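Local coordinates for cellulose biosynthesis protein BcsG (PDB 5OLT) that is required for cellulose biosynthesis in Salmonella, this chain being its zinc-binding extramembrane domain, which belongs to the alkaline phosphatase family, at residues W33-T36 with F37-A40; P117-T120 with R121-Q124. One frame throughout, in Å; residues are numbered along the deposited sequence.

Contact 1 of 2, residues W33-T36 with F37-A40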
loop_
_atom_site.group_PDB
_atom_site.type_symbol
_atom_site.label_atom_id
_atom_site.label_comp_id
_atom_site.label_asym_id
_atom_site.label_seq_id
_atom_site.Cartn_x
_atom_site.Cartn_y
_atom_site.Cartn_z
ATOM N N TRP A 33 -6.693 5.715 24.143
ATOM C CA TRP A 33 -7.155 5.058 22.930
ATOM C C TRP A 33 -5.962 4.648 22.043
ATOM O O TRP A 33 -5.934 3.508 21.540
ATOM C CB TRP A 33 -8.150 5.944 22.154
ATOM C CG TRP A 33 -8.684 5.216 20.970
ATOM C CD1 TRP A 33 -9.772 4.407 20.929
ATOM C CD2 TRP A 33 -8.096 5.168 19.656
ATOM N NE1 TRP A 33 -9.895 3.844 19.686
ATOM C CE2 TRP A 33 -8.887 4.301 18.883
ATOM C CE3 TRP A 33 -6.970 5.788 19.063
ATOM C CZ2 TRP A 33 -8.593 4.026 17.535
ATOM C CZ3 TRP A 33 -6.673 5.500 17.726
ATOM C CH2 TRP A 33 -7.480 4.634 16.983
ATOM N N LEU A 34 -5.000 5.559 21.882
ATOM C CA LEU A 34 -3.854 5.226 21.046
ATOM C C LEU A 34 -3.053 4.044 21.607
ATOM O O LEU A 34 -2.626 3.167 20.856
ATOM C CB LEU A 34 -2.979 6.453 20.821
ATOM C CG LEU A 34 -1.773 6.286 19.870
ATOM C CD1 LEU A 34 -2.249 6.035 18.419
ATOM C CD2 LEU A 34 -0.868 7.501 19.920
ATOM N N ASN A 35 -2.815 4.050 22.931
ATOM C CA ASN A 35 -2.140 2.926 23.522
ATOM C C ASN A 35 -2.919 1.619 23.350
ATOM O O ASN A 35 -2.321 0.569 23.112
ATOM C CB ASN A 35 -1.814 3.209 25.003
ATOM C CG ASN A 35 -0.503 3.958 25.172
ATOM O OD1 ASN A 35 0.494 3.641 24.524
ATOM N ND2 ASN A 35 -0.512 4.980 26.011
ATOM N N THR A 36 -4.254 1.710 23.428
ATOM C CA THR A 36 -5.143 0.544 23.204
ATOM C C THR A 36 -5.013 0.042 21.759
ATOM O O THR A 36 -4.919 -1.157 21.529
ATOM C CB THR A 36 -6.588 0.897 23.559
ATOM O OG1 THR A 36 -6.601 1.267 24.935
ATOM C CG2 THR A 36 -7.515 -0.298 23.358
ATOM N N PHE A 37 -4.956 0.996 20.816
ATOM C CA PHE A 37 -4.724 0.655 19.415
ATOM C C PHE A 37 -3.371 -0.057 19.245
ATOM O O PHE A 37 -3.300 -1.114 18.629
ATOM C CB PHE A 37 -4.820 1.940 18.574
ATOM C CG PHE A 37 -4.342 1.798 17.132
ATOM C CD1 PHE A 37 -5.190 1.317 16.139
ATOM C CD2 PHE A 37 -3.049 2.168 16.778
ATOM C CE1 PHE A 37 -4.760 1.202 14.808
ATOM C CE2 PHE A 37 -2.597 2.035 15.466
ATOM C CZ PHE A 37 -3.461 1.572 14.478
ATOM N N TYR A 38 -2.294 0.486 19.829
ATOM C CA TYR A 38 -0.996 -0.146 19.672
ATOM C C TYR A 38 -1.007 -1.563 20.238
ATOM O O TYR A 38 -0.434 -2.460 19.651
ATOM C CB TYR A 38 0.102 0.643 20.388
ATOM C CG TYR A 38 0.497 1.963 19.762
ATOM C CD1 TYR A 38 0.507 2.164 18.359
ATOM C CD2 TYR A 38 0.913 3.031 20.582
ATOM C CE1 TYR A 38 0.921 3.409 17.823
ATOM C CE2 TYR A 38 1.309 4.248 20.053
ATOM C CZ TYR A 38 1.329 4.430 18.688
ATOM O OH TYR A 38 1.740 5.634 18.195
ATOM N N ALA A 39 -1.654 -1.739 21.406
ATOM C CA ALA A 39 -1.696 -3.071 22.045
ATOM C C ALA A 39 -2.423 -4.050 21.153
ATOM O O ALA A 39 -1.944 -5.158 20.948
ATOM C CB ALA A 39 -2.364 -2.981 23.403
ATOM N N ALA A 40 -3.575 -3.632 20.611
ATOM C CA ALA A 40 -4.351 -4.552 19.782
ATOM C C ALA A 40 -3.581 -4.887 18.512
ATOM O O ALA A 40 -3.568 -6.033 18.052
ATOM C CB ALA A 40 -5.691 -3.967 19.445
#
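L34 and Y38 meet on one flank of the amphipathic helix 27-42, one turn apart, while W33 and F37 pair in the same i to i+4 spacing beside them. The leucine lies across the outer half of the tyrosine ring: its branch carbon CG sits 3.7 Å from CE2 of Y38, and its methyl CD2 comes within 3.6 Å of the phenolic OH of Y38. The inner half of that ring turns a face to the carbonyl oxygen of L34, whereas OD1 of N35 stands at its edge, 4.0 Å from CD2 of Y38. In the other pair the rings are nearly parallel at 18° but offset, with little overlap; centroids of the W33 six-membered ring and the F37 ring are 5.6 Å apart. CB of F37 makes a CH-pi contact over one face of that W33 ring, 4.0 Å above its plane and displaced toward the rim, and CH2 of W33 also comes 4.1 Å from CD1 of F37. The i to i+4 spacing puts both aromatic groups on the same side of the helix, and their like first torsions, CG anti to the backbone N (chi1 -176° in W33, 169° in F37), help keep the rings near parallel. Outside the turn, W33 gives its indole N-H to the carbonyl of P19 and meets Y365 edge-to-face, while V354 lies against both W33 and F37. V361 of strand 360-365 packs on L34, and E356 takes part in a hydrogen bond with the Y38 hydroxyl. The helix thus lays its apolar flank on the small C-terminal antiparallel sheet. Four successive alpha-helical bonds hold the spacing, beginning with F37 N to W33 O at 2.8 Å and ending with A40 N to T36 O at 3.0 Å.

Contact 2 of 2, residues P117-T120 with R121-Q124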
loop_
_atom_site.group_PDB
_atom_site.type_symbol
_atom_site.label_atom_id
_atom_site.label_comp_id
_atom_site.label_asym_id
_atom_site.label_seq_id
_atom_site.Cartn_x
_atom_site.Cartn_y
_atom_site.Cartn_z
ATOM N N PRO A 117 2.570 -0.747 13.592
ATOM C CA PRO A 117 3.427 -0.286 14.702
ATOM C C PRO A 117 3.455 1.224 14.847
ATOM O O PRO A 117 3.162 1.973 13.904
ATOM C CB PRO A 117 4.816 -0.723 14.257
ATOM C CG PRO A 117 4.788 -0.672 12.753
ATOM C CD PRO A 117 3.366 -1.078 12.386
ATOM N N SER A 118 3.870 1.688 16.025
ATOM C CA SER A 118 4.261 3.094 16.175
ATOM C C SER A 118 5.422 3.421 15.255
ATOM O O SER A 118 6.142 2.521 14.782
ATOM C CB SER A 118 4.652 3.380 17.637
ATOM O OG SER A 118 5.826 2.630 17.946
ATOM N N HIS A 119 5.612 4.720 15.006
ATOM C CA HIS A 119 6.721 5.137 14.203
ATOM C C HIS A 119 8.080 4.652 14.771
ATOM O O HIS A 119 8.925 4.186 14.008
ATOM C CB HIS A 119 6.697 6.652 14.018
ATOM C CG HIS A 119 7.769 7.144 13.116
ATOM N ND1 HIS A 119 7.617 7.217 11.748
ATOM C CD2 HIS A 119 9.024 7.568 13.382
ATOM C CE1 HIS A 119 8.724 7.706 11.208
ATOM N NE2 HIS A 119 9.600 7.922 12.185
ATOM N N THR A 120 8.238 4.783 16.093
ATOM C CA THR A 120 9.444 4.332 16.791
ATOM C C THR A 120 9.759 2.867 16.425
ATOM O O THR A 120 10.898 2.562 16.029
ATOM C CB THR A 120 9.315 4.495 18.326
ATOM O OG1 THR A 120 8.977 5.853 18.655
ATOM C CG2 THR A 120 10.626 4.138 19.022
ATOM N N ARG A 121 8.736 2.007 16.521
ATOM C CA ARG A 121 8.864 0.550 16.306
ATOM C C ARG A 121 9.251 0.245 14.843
ATOM O O ARG A 121 9.891 -0.797 14.538
ATOM C CB ARG A 121 7.578 -0.181 16.714
ATOM C CG ARG A 121 7.385 -0.677 18.141
ATOM C CD ARG A 121 6.882 -2.170 18.158
ATOM N NE ARG A 121 5.449 -2.383 17.776
ATOM C CZ ARG A 121 4.946 -3.307 16.943
ATOM N NH1 ARG A 121 5.732 -4.219 16.340
ATOM N NH2 ARG A 121 3.606 -3.357 16.719
ATOM N N LEU A 122 8.908 1.135 13.913
ATOM C CA LEU A 122 9.353 0.917 12.501
ATOM C C LEU A 122 10.829 0.830 12.275
ATOM O O LEU A 122 11.287 0.244 11.275
ATOM C CB LEU A 122 8.947 2.057 11.568
ATOM C CG LEU A 122 7.582 2.060 11.035
ATOM C CD1 LEU A 122 7.461 3.249 10.090
ATOM C CD2 LEU A 122 7.177 0.746 10.386
ATOM N N TYR A 123 11.586 1.498 13.156
ATOM C CA TYR A 123 13.007 1.638 12.963
ATOM C C TYR A 123 13.842 0.662 13.809
ATOM O O TYR A 123 15.058 0.795 13.903
ATOM C CB TYR A 123 13.424 3.119 13.096
ATOM C CG TYR A 123 12.933 3.870 11.893
ATOM C CD1 TYR A 123 13.712 3.929 10.724
ATOM C CD2 TYR A 123 11.665 4.479 11.877
ATOM C CE1 TYR A 123 13.234 4.563 9.582
ATOM C CE2 TYR A 123 11.199 5.106 10.743
ATOM C CZ TYR A 123 11.978 5.168 9.611
ATOM O OH TYR A 123 11.519 5.805 8.469
ATOM N N GLN A 124 13.149 -0.309 14.409
ATOM C CA GLN A 124 13.740 -1.386 15.162
ATOM C C GLN A 124 13.368 -2.663 14.418
ATOM O O GLN A 124 12.366 -2.681 13.717
ATOM C CB GLN A 124 13.195 -1.363 16.605
ATOM C CG GLN A 124 13.485 -0.017 17.307
ATOM C CD GLN A 124 12.638 0.332 18.535
ATOM O OE1 GLN A 124 11.627 -0.310 18.854
ATOM N NE2 GLN A 124 13.058 1.398 19.233
HETATM O O HOH W 1 3.653 -0.215 18.268
#
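The guanidinium of R121 lies flat against P117, with CB of the proline 3.7 Å above the centre of one face, where S118 caps the short helix 119-122. Nearer the rim of the same group, NH2 of R121 approaches CA of P117. The arginine chain is bent at chi2 and chi3, which folds the group back over the proline; NE of R121 and the backbone N of S118 both donate to one water. The imidazole of H119 has CD2 of Y123 over one face, and its NE2 comes 3.5 Å from CE2 of Y123. The two rings are inclined to each other at 46°, an oblique pair. The edge of the tyrosine ring also meets the carbonyl oxygen of H119, in its plane, 3.5 Å from CD2 of Y123. Between these pairs L122 points its CD2 methyl at CG of P117, crossing the proline at about a right angle, and also packs on I107 and R108 of helix 102-110. Outside the turn, the Y123 hydroxyl bonds to E159. Backbone bonding is thin: L122 N reaches S118 O at 3.2 Å, and Y123 N meets T120 O from above the carbonyl plane. The capping bond itself runs from R121 N to OG of S118, 3.3 Å long and fairly straight at 158°.

Overall arrangement
Contacts 1 and 2 lie 14 Å apart, centre to centre, on the same side of the centre of the chain. They touch directly: CZ of Y38 packs 3.6 Å from CB of S118, so helix 27-42 meets the start of helix 119-122. E356 joins them a second time, OE2 bonding to the Y38 hydroxyl and OE1 to the backbone N of H119. Contact 1 belongs to the part built on the C-terminal sheet; contact 2 leans on helix 102-110, whose first residue, S102, is a zinc ligand with C67, E266 and H267. The Y123 side chain is about 11 Å from the zinc ion and about 6 Å from a citrate probably from the crystallisation liquor.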